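Local coordinates for protein peroxiredoxin PRX1, mitochondrial (Saccharomyces cerevisiae, PDB 5YKJ) that reduces peroxides in mitochondria as a 1-Cys thiol peroxidase of the peroxiredoxin family, its oxidised cysteine probably being resolved through the glutathione and thioredoxin systems, at residues Y23-D28 against N62-G67; P9-D14 against F106-V111; I66-E71 against I97-R102. One frame throughout, in Å; residues are numbered along the deposited sequence.

Interaction 1. Residues Y23-D28 against N62-G67; sequences YDYLGD and NVKLIG
Tyr25 OH donates a hydrogen bond of 2.6 Å to Leu65 O, reaching from the end of the helix to the backbone of strand 63-69. The approach to the carbonyl is nearly straight, with a C=O...OH angle of 156° and the hydroxyl tilted little from the carbonyl plane. In the other direction Lys64 stretches back to the helix and grips its C-terminal carbonyls. Its NZ lies 3.2 Å from Tyr25 O, tilted only slightly from that carbonyl's plane, and 3.1 Å from Leu26 O, which it meets from well above the plane. A bend in the lysine chain at chi4 (131°) brings the ammonium group to this place. One water accepts weakly from NZ and donates to Asp24 O; the other accepts from Asp28 N and, weakly, from NZ; Ser29 OG is a further weak partner. The positive charge sits at the C-terminal carbonyls of this short helix, where their partial negative charge would probably favour it. Gly27, with positive phi, takes the chain out of the helix there. The helix lies against an inner strand of the central mixed sheet of the thioredoxin-like fold, whose next strand, 30-36, is hydrogen-bonded to Lys64. Where strand 63-69 begins, Asn62 ND2 makes a weak bond of 3.4 Å to Asp28 O, while its OD1 is taken by Ser29 OG. The side chains of Tyr25 and Lys64 slide past each other in opposite directions, and Lys64 CD rests over one face of the phenol, 4.3 Å from its centroid. Ile66 CB lies 4.0 Å from Tyr25 CE2, and Ile66 CD1 lies near CD2 and CE2 of the same ring. Leu26 CD2 meets Lys64 CB more loosely, at 4.3 Å.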
ATOM      1  N   TYR A  23     -13.325   5.424  -0.896  1.00 11.11           N
ATOM      2  CA  TYR A  23     -13.952   4.142  -0.651  1.00 13.93           C
ATOM      3  C   TYR A  23     -14.601   3.577  -1.932  1.00 16.49           C
ATOM      4  O   TYR A  23     -14.500   2.435  -2.209  1.00 11.29           O
ATOM      5  CB  TYR A  23     -14.986   4.219   0.492  1.00 12.60           C
ATOM      6  CG  TYR A  23     -14.443   4.228   1.905  1.00 11.95           C
ATOM      7  CD1 TYR A  23     -13.133   4.492   2.154  1.00 10.61           C
ATOM      8  CD2 TYR A  23     -15.261   3.977   2.954  1.00  9.91           C
ATOM      9  CE1 TYR A  23     -12.656   4.524   3.428  1.00  8.88           C
ATOM     10  CE2 TYR A  23     -14.814   4.003   4.225  1.00 12.56           C
ATOM     11  CZ  TYR A  23     -13.488   4.255   4.463  1.00 11.23           C
ATOM     12  OH  TYR A  23     -13.045   4.253   5.727  1.00 12.79           O
ATOM     13  N   ASP A  24     -15.256   4.457  -2.669  1.00 13.70           N
ATOM     14  CA  ASP A  24     -15.883   4.088  -3.917  1.00 14.78           C
ATOM     15  C   ASP A  24     -14.845   3.632  -4.914  1.00 14.79           C
ATOM     16  O   ASP A  24     -15.075   2.690  -5.627  1.00 16.66           O
ATOM     17  CB  ASP A  24     -16.645   5.273  -4.495  1.00 11.53           C
ATOM     18  CG  ASP A  24     -17.946   5.541  -3.800  1.00 22.62           C
ATOM     19  OD1 ASP A  24     -18.369   4.742  -3.020  1.00 22.77           O
ATOM     20  OD2 ASP A  24     -18.509   6.579  -4.035  1.00 23.58           O
ATOM     21  N   TYR A  25     -13.713   4.307  -4.957  1.00 14.95           N
ATOM     22  CA  TYR A  25     -12.691   3.896  -5.878  1.00 18.65           C
ATOM     23  C   TYR A  25     -12.198   2.490  -5.549  1.00 18.98           C
ATOM     24  O   TYR A  25     -12.006   1.684  -6.399  1.00 12.47           O
ATOM     25  CB  TYR A  25     -11.470   4.885  -5.884  1.00 15.45           C
ATOM     26  CG  TYR A  25     -10.225   4.327  -6.578  1.00 14.68           C
ATOM     27  CD1 TYR A  25     -10.155   4.265  -7.928  1.00 14.02           C
ATOM     28  CD2 TYR A  25      -9.137   3.896  -5.866  1.00 13.81           C
ATOM     29  CE1 TYR A  25      -9.070   3.755  -8.569  1.00 13.94           C
ATOM     30  CE2 TYR A  25      -8.032   3.395  -6.490  1.00 11.91           C
ATOM     31  CZ  TYR A  25      -7.990   3.315  -7.847  1.00 12.36           C
ATOM     32  OH  TYR A  25      -6.895   2.802  -8.483  1.00 15.56           O
ATOM     33  N   LEU A  26     -11.948   2.256  -4.278  1.00 11.46           N
ATOM     34  CA  LEU A  26     -11.452   0.987  -3.832  1.00 12.04           C
ATOM     35  C   LEU A  26     -12.450  -0.146  -4.004  1.00 17.00           C
ATOM     36  O   LEU A  26     -12.101  -1.196  -4.308  1.00 13.45           O
ATOM     37  CB  LEU A  26     -11.042   1.048  -2.365  1.00 11.85           C
ATOM     38  CG  LEU A  26      -9.792   1.817  -1.989  1.00 13.96           C
ATOM     39  CD1 LEU A  26      -9.631   1.809  -0.487  1.00 20.82           C
ATOM     40  CD2 LEU A  26      -8.574   1.268  -2.701  1.00 21.71           C
ATOM     41  N   GLY A  27     -13.694   0.150  -3.745  1.00 18.10           N
ATOM     42  CA  GLY A  27     -14.704  -0.868  -3.825  1.00 17.47           C
ATOM     43  C   GLY A  27     -14.424  -1.961  -2.843  1.00 18.44           C
ATOM     44  O   GLY A  27     -14.139  -1.706  -1.725  1.00 17.79           O
ATOM     45  N   ASP A  28     -14.502  -3.193  -3.306  1.00 16.36           N
ATOM     46  CA  ASP A  28     -14.205  -4.338  -2.496  1.00 15.30           C
ATOM     47  C   ASP A  28     -12.782  -4.878  -2.740  1.00 21.83           C
ATOM     48  O   ASP A  28     -12.512  -5.970  -2.428  1.00 21.16           O
ATOM     49  CB  ASP A  28     -15.197  -5.477  -2.722  1.00 26.96           C
ATOM     50  CG  ASP A  28     -16.580  -5.130  -2.319  1.00 40.73           C
ATOM     51  OD1 ASP A  28     -16.780  -4.422  -1.343  1.00 37.94           O
ATOM     52  OD2 ASP A  28     -17.486  -5.569  -3.024  1.00 48.73           O
ATOM     53  N   ASN A  62      -6.341  -8.519  -6.848  1.00 14.17           N
ATOM     54  CA  ASN A  62      -7.463  -7.684  -6.441  1.00 11.05           C
ATOM     55  C   ASN A  62      -7.017  -6.482  -5.596  1.00 11.05           C
ATOM     56  O   ASN A  62      -7.599  -6.181  -4.630  1.00 12.17           O
ATOM     57  CB  ASN A  62      -8.556  -8.461  -5.709  1.00 14.38           C
ATOM     58  CG  ASN A  62      -9.820  -7.684  -5.579  1.00 17.73           C
ATOM     59  OD1 ASN A  62     -10.171  -6.941  -6.435  1.00 19.30           O
ATOM     60  ND2 ASN A  62     -10.511  -7.884  -4.477  1.00 24.60           N
ATOM     61  N   VAL A  63      -5.936  -5.853  -6.020  1.00 11.03           N
ATOM     62  CA  VAL A  63      -5.396  -4.677  -5.374  1.00 11.80           C
ATOM     63  C   VAL A  63      -5.415  -3.467  -6.330  1.00 11.04           C
ATOM     64  O   VAL A  63      -4.948  -3.558  -7.392  1.00 12.56           O
ATOM     65  CB  VAL A  63      -3.944  -4.891  -4.933  1.00 10.10           C
ATOM     66  CG1 VAL A  63      -3.414  -3.660  -4.238  1.00 11.70           C
ATOM     67  CG2 VAL A  63      -3.816  -6.093  -4.022  1.00 12.29           C
ATOM     68  N   LYS A  64      -5.962  -2.356  -5.867  1.00  9.58           N
ATOM     69  CA  LYS A  64      -5.995  -1.126  -6.600  1.00 12.96           C
ATOM     70  C   LYS A  64      -4.941  -0.177  -6.013  1.00 12.78           C
ATOM     71  O   LYS A  64      -4.826  -0.044  -4.846  1.00 11.20           O
ATOM     72  CB  LYS A  64      -7.333  -0.458  -6.471  1.00 12.96           C
ATOM     73  CG  LYS A  64      -8.420  -1.177  -7.212  1.00 16.76           C
ATOM     74  CD  LYS A  64      -9.708  -0.416  -7.331  1.00 25.22           C
ATOM     75  CE  LYS A  64     -10.691  -1.303  -8.035  1.00 33.48           C
ATOM     76  NZ  LYS A  64     -11.995  -1.404  -7.392  1.00 47.23           N
ATOM     77  N   LEU A  65      -4.189   0.443  -6.905  1.00 10.22           N
ATOM     78  CA  LEU A  65      -3.164   1.380  -6.568  1.00 10.69           C
ATOM     79  C   LEU A  65      -3.715   2.791  -6.635  1.00  8.81           C
ATOM     80  O   LEU A  65      -4.605   3.085  -7.342  1.00  8.83           O
ATOM     81  CB  LEU A  65      -1.963   1.243  -7.521  1.00 10.70           C
ATOM     82  CG  LEU A  65      -1.283  -0.102  -7.573  1.00 13.55           C
ATOM     83  CD1 LEU A  65      -0.398  -0.239  -8.780  1.00 16.11           C
ATOM     84  CD2 LEU A  65      -0.416  -0.242  -6.361  1.00 13.36           C
ATOM     85  N   ILE A  66      -3.153   3.630  -5.795  1.00 11.75           N
ATOM     86  CA  ILE A  66      -3.475   5.044  -5.781  1.00  8.94           C
ATOM     87  C   ILE A  66      -2.312   5.847  -5.187  1.00  7.24           C
ATOM     88  O   ILE A  66      -1.845   5.564  -4.167  1.00  8.33           O
ATOM     89  CB  ILE A  66      -4.815   5.355  -5.120  1.00 11.51           C
ATOM     90  CG1 ILE A  66      -5.150   6.802  -5.294  1.00 11.90           C
ATOM     91  CG2 ILE A  66      -4.816   4.938  -3.671  1.00 11.69           C
ATOM     92  CD1 ILE A  66      -6.627   7.069  -5.179  1.00 16.10           C
ATOM     93  N   GLY A  67      -1.915   6.828  -5.931  1.00  7.31           N
ATOM     94  CA  GLY A  67      -0.830   7.625  -5.553  1.00  7.08           C
ATOM     95  C   GLY A  67      -1.222   9.010  -4.927  1.00  8.58           C
ATOM     96  O   GLY A  67      -2.302   9.449  -5.201  1.00 10.44           O
TER
HETATM   97  O   HOH W   1     -14.694   0.390  -7.546  1.00 43.44           O
HETATM   98  O   HOH W   2     -14.231  -3.746  -6.296  1.00 41.55           O

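Interaction 2. Residues P9-D14 against F106-V111; sequences PNFDAD and FLYDMV
Tyr108 OH donates a 2.8 Å hydrogen bond to Pro9 O, tying the segment before strand 12-13 to the C-terminal end of helix 103-107. That helix ends in a Schellman motif with Asp109 as its C-prime residue, and Tyr108 is the first residue to leave helical geometry. A CH-pi contact joins the same two residues: Pro9 CG stands over one face of the Tyr108 ring, offset toward the rim, 4.2 Å from the centroid. The apolar contacts belong to Leu107, whose CG, anti to the backbone N (chi1 173°), comes to 3.9 Å from Pro9 CB. Its CD1 packs on Pro9 CB at 3.8 Å, and its other methyl, CD2, meets Phe11 CB at 3.9 Å. Aromatic contact is rim to rim: the Phe11 and Tyr108 planes stand at 89°, neither ring over the other's face. Replacing Tyr108 by an alanine would probably leave Pro9 O without its hydroxyl donor and open a gap beneath the proline ring and beside Phe11. Beyond the pair, Phe131 meets the Tyr108 ring edge-to-face and Phe22 stacks with Phe11. Closest between the two rings are Phe11 CE2 and Tyr108 CE1, 3.7 Å apart.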
ATOM      1  N   PRO A   9      -9.331   6.521   6.680  1.00  7.77           N
ATOM      2  CA  PRO A   9     -10.379   7.519   6.492  1.00 12.02           C
ATOM      3  C   PRO A   9     -10.769   7.735   5.042  1.00 10.44           C
ATOM      4  O   PRO A   9      -9.957   7.778   4.226  1.00 10.01           O
ATOM      5  CB  PRO A   9      -9.768   8.824   7.007  1.00 18.00           C
ATOM      6  CG  PRO A   9      -8.425   8.518   7.443  1.00 21.09           C
ATOM      7  CD  PRO A   9      -8.168   7.071   7.363  1.00  9.99           C
ATOM      8  N   ASN A  10     -12.061   7.867   4.804  1.00 10.18           N
ATOM      9  CA  ASN A  10     -12.544   8.149   3.492  1.00 10.78           C
ATOM     10  C   ASN A  10     -12.377   9.633   3.164  1.00 12.14           C
ATOM     11  O   ASN A  10     -12.285  10.433   4.010  1.00 11.33           O
ATOM     12  CB  ASN A  10     -14.009   7.761   3.377  1.00 10.21           C
ATOM     13  CG  ASN A  10     -14.478   7.642   1.926  1.00 14.96           C
ATOM     14  OD1 ASN A  10     -13.715   7.777   1.025  1.00 12.51           O
ATOM     15  ND2 ASN A  10     -15.769   7.415   1.750  1.00 13.97           N
ATOM     16  N   PHE A  11     -12.359   9.943   1.892  1.00  9.06           N
ATOM     17  CA  PHE A  11     -12.186  11.294   1.445  1.00 12.09           C
ATOM     18  C   PHE A  11     -12.649  11.443   0.015  1.00 12.03           C
ATOM     19  O   PHE A  11     -12.747  10.524  -0.645  1.00 11.08           O
ATOM     20  CB  PHE A  11     -10.713  11.787   1.593  1.00 10.24           C
ATOM     21  CG  PHE A  11      -9.690  10.955   0.872  1.00 13.01           C
ATOM     22  CD1 PHE A  11      -9.358  11.230  -0.433  1.00 11.08           C
ATOM     23  CD2 PHE A  11      -9.023   9.936   1.503  1.00 10.65           C
ATOM     24  CE1 PHE A  11      -8.470  10.457  -1.128  1.00 10.49           C
ATOM     25  CE2 PHE A  11      -8.104   9.193   0.819  1.00 10.17           C
ATOM     26  CZ  PHE A  11      -7.811   9.465  -0.487  1.00  7.80           C
ATOM     27  N   ASP A  12     -12.871  12.679  -0.381  1.00 15.35           N
ATOM     28  CA  ASP A  12     -13.167  13.038  -1.735  1.00 13.02           C
ATOM     29  C   ASP A  12     -11.962  13.824  -2.231  1.00 16.57           C
ATOM     30  O   ASP A  12     -11.427  14.581  -1.520  1.00 13.66           O
ATOM     31  CB  ASP A  12     -14.411  13.912  -1.868  1.00 15.36           C
ATOM     32  CG  ASP A  12     -15.686  13.174  -1.529  1.00 20.00           C
ATOM     33  OD1 ASP A  12     -15.961  12.144  -2.004  1.00 18.53           O
ATOM     34  OD2 ASP A  12     -16.428  13.692  -0.738  1.00 53.26           O
ATOM     35  N   ALA A  13     -11.570  13.609  -3.460  1.00 13.19           N
ATOM     36  CA  ALA A  13     -10.436  14.320  -3.995  1.00 14.04           C
ATOM     37  C   ALA A  13     -10.487  14.425  -5.495  1.00 16.00           C
ATOM     38  O   ALA A  13     -11.118  13.685  -6.117  1.00 11.57           O
ATOM     39  CB  ALA A  13      -9.151  13.592  -3.636  1.00 18.27           C
ATOM     40  N   ASP A  14      -9.743  15.398  -5.986  1.00 15.29           N
ATOM     41  CA  ASP A  14      -9.495  15.597  -7.387  1.00 13.67           C
ATOM     42  C   ASP A  14      -8.242  14.760  -7.708  1.00 14.72           C
ATOM     43  O   ASP A  14      -7.316  14.750  -6.974  1.00 13.34           O
ATOM     44  CB  ASP A  14      -9.239  17.066  -7.676  1.00 19.21           C
ATOM     45  CG  ASP A  14     -10.236  17.949  -7.003  1.00 49.68           C
ATOM     46  OD1 ASP A  14     -11.326  18.061  -7.545  1.00 36.52           O
ATOM     47  OD2 ASP A  14      -9.957  18.474  -5.888  1.00 65.50           O
ATOM     48  N   PHE A 106      -2.680  15.442   5.533  1.00  7.41           N
ATOM     49  CA  PHE A 106      -3.003  15.801   6.895  1.00  7.93           C
ATOM     50  C   PHE A 106      -3.968  14.786   7.506  1.00  9.05           C
ATOM     51  O   PHE A 106      -3.775  14.330   8.581  1.00  7.15           O
ATOM     52  CB  PHE A 106      -3.576  17.234   6.932  1.00  8.16           C
ATOM     53  CG  PHE A 106      -3.983  17.725   8.308  1.00  9.35           C
ATOM     54  CD1 PHE A 106      -3.080  17.973   9.296  1.00 13.99           C
ATOM     55  CD2 PHE A 106      -5.299  17.958   8.560  1.00 11.72           C
ATOM     56  CE1 PHE A 106      -3.502  18.408  10.511  1.00 22.28           C
ATOM     57  CE2 PHE A 106      -5.705  18.415   9.768  1.00 12.66           C
ATOM     58  CZ  PHE A 106      -4.812  18.635  10.745  1.00 15.61           C
ATOM     59  N   LEU A 107      -4.964  14.419   6.709  1.00  6.88           N
ATOM     60  CA  LEU A 107      -5.943  13.451   7.131  1.00  6.63           C
ATOM     61  C   LEU A 107      -5.292  12.088   7.440  1.00  6.30           C
ATOM     62  O   LEU A 107      -5.753  11.366   8.230  1.00  8.33           O
ATOM     63  CB  LEU A 107      -7.028  13.294   6.070  1.00  7.86           C
ATOM     64  CG  LEU A 107      -8.058  12.206   6.237  1.00  7.75           C
ATOM     65  CD1 LEU A 107      -8.987  12.566   7.387  1.00 10.16           C
ATOM     66  CD2 LEU A 107      -8.849  12.061   4.962  1.00  9.83           C
ATOM     67  N   TYR A 108      -4.210  11.833   6.746  1.00  6.20           N
ATOM     68  CA  TYR A 108      -3.475  10.595   6.911  1.00  9.51           C
ATOM     69  C   TYR A 108      -2.277  10.664   7.860  1.00  8.03           C
ATOM     70  O   TYR A 108      -1.490   9.807   7.878  1.00  8.81           O
ATOM     71  CB  TYR A 108      -3.160   9.919   5.549  1.00  7.53           C
ATOM     72  CG  TYR A 108      -4.292   9.063   5.054  1.00  5.74           C
ATOM     73  CD1 TYR A 108      -5.416   9.634   4.530  1.00  6.32           C
ATOM     74  CD2 TYR A 108      -4.229   7.688   5.145  1.00  8.66           C
ATOM     75  CE1 TYR A 108      -6.481   8.860   4.125  1.00 10.51           C
ATOM     76  CE2 TYR A 108      -5.282   6.912   4.747  1.00  7.61           C
ATOM     77  CZ  TYR A 108      -6.396   7.498   4.225  1.00 10.07           C
ATOM     78  OH  TYR A 108      -7.401   6.720   3.839  1.00 11.60           O
ATOM     79  N   ASP A 109      -2.247  11.764   8.596  1.00  7.81           N
ATOM     80  CA  ASP A 109      -1.271  12.024   9.642  1.00  8.98           C
ATOM     81  C   ASP A 109       0.190  12.196   9.222  1.00 13.74           C
ATOM     82  O   ASP A 109       1.056  12.081  10.025  1.00 11.97           O
ATOM     83  CB  ASP A 109      -1.372  10.963  10.744  1.00  9.21           C
ATOM     84  CG  ASP A 109      -2.622  11.109  11.612  1.00 12.21           C
ATOM     85  OD1 ASP A 109      -3.140  12.163  11.772  1.00 13.77           O
ATOM     86  OD2 ASP A 109      -3.061  10.127  12.157  1.00 18.13           O
ATOM     87  N   MET A 110       0.395  12.487   7.960  1.00  9.63           N
ATOM     88  CA  MET A 110       1.731  12.691   7.468  1.00  9.48           C
ATOM     89  C   MET A 110       2.294  14.094   7.674  1.00 13.02           C
ATOM     90  O   MET A 110       3.468  14.273   7.584  1.00 14.95           O
ATOM     91  CB  MET A 110       1.847  12.284   6.029  1.00 10.39           C
ATOM     92  CG  MET A 110       1.631  10.828   5.903  1.00 11.50           C
ATOM     93  SD  MET A 110       1.758  10.255   4.154  1.00  8.28           S
ATOM     94  CE  MET A 110       0.182  10.780   3.421  1.00  7.25           C
ATOM     95  N   VAL A 111       1.425  15.058   7.962  1.00 10.65           N
ATOM     96  CA  VAL A 111       1.812  16.424   8.249  1.00 11.99           C
ATOM     97  C   VAL A 111       0.917  16.915   9.405  1.00 11.07           C
ATOM     98  O   VAL A 111      -0.101  16.381   9.614  1.00 14.22           O
ATOM     99  CB  VAL A 111       1.716  17.386   7.077  1.00  9.51           C
ATOM    100  CG1 VAL A 111       2.726  17.036   6.024  1.00 14.91           C
ATOM    101  CG2 VAL A 111       0.318  17.417   6.488  1.00 12.19           C
TER

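Interaction 3. Residues I66-E71 against I97-R102; sequences IGLSVE and IGDTFR
Ser69 O receives a weak hydrogen bond from Asp99 N at 3.4 Å, another weak one from His76 NE2, and a weak one from Glu71 N within its own segment. The sounder cross-strand bond is Ile97 N to Gly67 O, 2.9 Å long and almost straight at 173°. Together they place strands 66-69 and 97-98 in parallel register, Leu68 beside Ile97 and Ser69 beside Gly98, as the two strands of a right-handed beta-alpha-beta crossover through helix 73-87. Ile97 CD1 touches Ile66 CD1 at 3.8 Å and lies farther from Leu68 CB. Past the strands, Val70 centres an inverse gamma turn and packs against the type I turn from Asp99 to Arg102. With CG1 anti to the backbone N (chi1 -172°), it sets that methyl 3.2 Å from Asp99 O and 3.8 Å from Arg102 CG. One water bridges the two turns, donating to Val70 O and Thr100 O. The Asp99 carboxylate takes Val104 N at OD1 and Ala105 N at OD2. It therefore receives backbone N-H groups from the first turn of helix 103-107, an arrangement that would probably stabilise its negative charge and that links the end of strand 96-98 to the start of this helix.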
ATOM      1  N   ILE A  66      -3.153   3.630  -5.795  1.00 11.75           N
ATOM      2  CA  ILE A  66      -3.475   5.044  -5.781  1.00  8.94           C
ATOM      3  C   ILE A  66      -2.312   5.847  -5.187  1.00  7.24           C
ATOM      4  O   ILE A  66      -1.845   5.564  -4.167  1.00  8.33           O
ATOM      5  CB  ILE A  66      -4.815   5.355  -5.120  1.00 11.51           C
ATOM      6  CG1 ILE A  66      -5.150   6.802  -5.294  1.00 11.90           C
ATOM      7  CG2 ILE A  66      -4.816   4.938  -3.671  1.00 11.69           C
ATOM      8  CD1 ILE A  66      -6.627   7.069  -5.179  1.00 16.10           C
ATOM      9  N   GLY A  67      -1.915   6.828  -5.931  1.00  7.31           N
ATOM     10  CA  GLY A  67      -0.830   7.625  -5.553  1.00  7.08           C
ATOM     11  C   GLY A  67      -1.222   9.010  -4.927  1.00  8.58           C
ATOM     12  O   GLY A  67      -2.302   9.449  -5.201  1.00 10.44           O
ATOM     13  N   LEU A  68      -0.514   9.672  -3.986  0.60  7.23           N
ATOM     14  CA  LEU A  68      -0.824  10.942  -3.494  0.60  8.45           C
ATOM     15  C   LEU A  68       0.479  11.682  -3.618  0.60 11.37           C
ATOM     16  O   LEU A  68       1.490  11.262  -3.283  0.60  9.40           O
ATOM     17  CB  LEU A  68      -1.234  10.836  -2.013  0.60  8.93           C
ATOM     18  CG  LEU A  68      -1.519  12.117  -1.254  0.60 10.38           C
ATOM     19  CD1 LEU A  68      -2.274  11.798   0.002  0.60 27.55           C
ATOM     20  CD2 LEU A  68      -0.217  12.777  -0.849  0.60  8.66           C
ATOM     21  N   SER A  69       0.336  12.923  -4.076  1.00 10.14           N
ATOM     22  CA  SER A  69       1.432  13.854  -4.198  1.00  7.68           C
ATOM     23  C   SER A  69       0.890  15.272  -3.926  1.00 10.88           C
ATOM     24  O   SER A  69      -0.165  15.573  -4.367  1.00  8.93           O
ATOM     25  CB  SER A  69       2.107  13.793  -5.539  1.00 14.49           C
ATOM     26  OG  SER A  69       3.154  14.665  -5.546  1.00 12.80           O
ATOM     27  N   VAL A  70       1.658  16.114  -3.222  1.00 10.98           N
ATOM     28  CA  VAL A  70       1.229  17.427  -2.922  1.00 11.68           C
ATOM     29  C   VAL A  70       1.410  18.480  -3.954  1.00 14.62           C
ATOM     30  O   VAL A  70       2.169  19.341  -3.799  1.00 16.45           O
ATOM     31  CB  VAL A  70       1.855  17.848  -1.579  1.00 12.74           C
ATOM     32  CG1 VAL A  70       1.286  19.158  -1.088  1.00 20.24           C
ATOM     33  CG2 VAL A  70       1.677  16.758  -0.570  1.00 18.75           C
ATOM     34  N   GLU A  71       0.635  18.338  -4.998  1.00 13.16           N
ATOM     35  CA  GLU A  71       0.557  19.254  -6.110  1.00 11.33           C
ATOM     36  C   GLU A  71      -0.829  19.120  -6.739  1.00 11.90           C
ATOM     37  O   GLU A  71      -1.550  18.285  -6.404  1.00 13.21           O
ATOM     38  CB  GLU A  71       1.641  18.998  -7.186  1.00 16.76           C
ATOM     39  CG  GLU A  71       3.025  18.862  -6.660  1.00 32.91           C
ATOM     40  CD  GLU A  71       4.104  19.488  -7.528  1.00 45.25           C
ATOM     41  OE1 GLU A  71       5.280  19.287  -7.298  1.00 31.03           O
ATOM     42  OE2 GLU A  71       3.752  20.154  -8.490  1.00 52.06           O
ATOM     43  N   ILE A  97      -3.656  11.504  -6.657  1.00  8.33           N
ATOM     44  CA  ILE A  97      -4.441  12.511  -6.010  1.00  9.99           C
ATOM     45  C   ILE A  97      -3.755  13.888  -5.996  1.00  8.59           C
ATOM     46  O   ILE A  97      -2.658  14.000  -5.629  1.00  9.28           O
ATOM     47  CB  ILE A  97      -4.714  12.091  -4.539  1.00 10.68           C
ATOM     48  CG1 ILE A  97      -5.514  10.781  -4.464  1.00  9.97           C
ATOM     49  CG2 ILE A  97      -5.345  13.227  -3.741  1.00  8.94           C
ATOM     50  CD1 ILE A  97      -5.301  10.011  -3.166  1.00  9.44           C
ATOM     51  N   GLY A  98      -4.488  14.907  -6.411  1.00 10.60           N
ATOM     52  CA  GLY A  98      -3.959  16.244  -6.376  1.00  9.02           C
ATOM     53  C   GLY A  98      -4.240  16.884  -5.029  1.00 15.43           C
ATOM     54  O   GLY A  98      -5.233  17.459  -4.806  1.00 26.75           O
ATOM     55  N   ASP A  99      -3.321  16.729  -4.124  1.00 16.00           N
ATOM     56  CA  ASP A  99      -3.440  17.229  -2.780  1.00 13.72           C
ATOM     57  C   ASP A  99      -2.694  18.542  -2.618  1.00 12.32           C
ATOM     58  O   ASP A  99      -1.812  18.684  -1.862  1.00 10.61           O
ATOM     59  CB  ASP A  99      -2.894  16.165  -1.833  1.00 11.84           C
ATOM     60  CG  ASP A  99      -3.372  16.337  -0.403  1.00 12.59           C
ATOM     61  OD1 ASP A  99      -4.416  16.844  -0.233  1.00 12.34           O
ATOM     62  OD2 ASP A  99      -2.661  15.921   0.475  1.00 11.86           O
ATOM     63  N   THR A 100      -3.173  19.519  -3.356  1.00 15.85           N
ATOM     64  CA  THR A 100      -2.536  20.770  -3.504  1.00 14.02           C
ATOM     65  C   THR A 100      -2.244  21.477  -2.176  1.00 11.11           C
ATOM     66  O   THR A 100      -1.259  22.087  -2.039  1.00 12.91           O
ATOM     67  CB  THR A 100      -3.491  21.680  -4.298  1.00 32.09           C
ATOM     68  OG1 THR A 100      -3.965  21.011  -5.469  1.00 20.66           O
ATOM     69  CG2 THR A 100      -2.858  22.959  -4.603  1.00 25.39           C
ATOM     70  N   PHE A 101      -3.165  21.360  -1.230  1.00 10.31           N
ATOM     71  CA  PHE A 101      -3.079  22.021   0.074  1.00 12.39           C
ATOM     72  C   PHE A 101      -2.802  21.094   1.278  1.00 10.12           C
ATOM     73  O   PHE A 101      -3.017  21.459   2.377  1.00 12.39           O
ATOM     74  CB  PHE A 101      -4.298  22.954   0.332  1.00 10.74           C
ATOM     75  CG  PHE A 101      -4.520  23.992  -0.762  1.00 13.51           C
ATOM     76  CD1 PHE A 101      -3.815  25.124  -0.780  1.00 15.88           C
ATOM     77  CD2 PHE A 101      -5.422  23.806  -1.740  1.00 18.67           C
ATOM     78  CE1 PHE A 101      -4.001  26.092  -1.755  1.00 18.87           C
ATOM     79  CE2 PHE A 101      -5.610  24.744  -2.735  1.00 23.93           C
ATOM     80  CZ  PHE A 101      -4.881  25.873  -2.724  1.00 17.39           C
ATOM     81  N   ARG A 102      -2.364  19.897   0.973  1.00  9.44           N
ATOM     82  CA  ARG A 102      -1.989  18.898   1.942  1.00  9.46           C
ATOM     83  C   ARG A 102      -3.143  18.400   2.789  1.00  8.79           C
ATOM     84  O   ARG A 102      -2.909  17.830   3.795  1.00  9.27           O
ATOM     85  CB  ARG A 102      -0.905  19.399   2.929  1.00 14.32           C
ATOM     86  CG  ARG A 102       0.256  20.132   2.417  1.00 35.66           C
ATOM     87  CD  ARG A 102       0.846  20.975   3.545  1.00 27.93           C
ATOM     88  NE  ARG A 102       1.815  21.854   2.979  1.00 23.95           N
ATOM     89  CZ  ARG A 102       3.026  22.097   3.409  1.00 33.75           C
ATOM     90  NH1 ARG A 102       3.496  21.582   4.509  1.00 16.09           N
ATOM     91  NH2 ARG A 102       3.737  22.898   2.694  1.00 31.76           N
TER
HETATM   92  O   HOH W   3       1.105  22.239  -3.598  1.00 17.10           O

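Overall arrangement
Interactions 1 and 3 both use strand 63-69, the first on its early residues and the second on its later ones, and they share Ile66 and Gly67, of which Ile66 meets Tyr25 in one and Ile97 in the other. Interaction 3 is buried and rests mainly on backbone pairing between neighbouring strands. Interactions 1 and 2 are partly buried and lean on side chains: a lysine at a helix end in the former, a tyrosine hydroxyl and aromatic packing in the latter. Interaction 2 meets interaction 3 through Phe11 and Ala13 on Ile97 and a probable Asp14 O to Gly98 N hydrogen bond, and touches interaction 1 where Asn10 OD1 probably accepts from Tyr23 N.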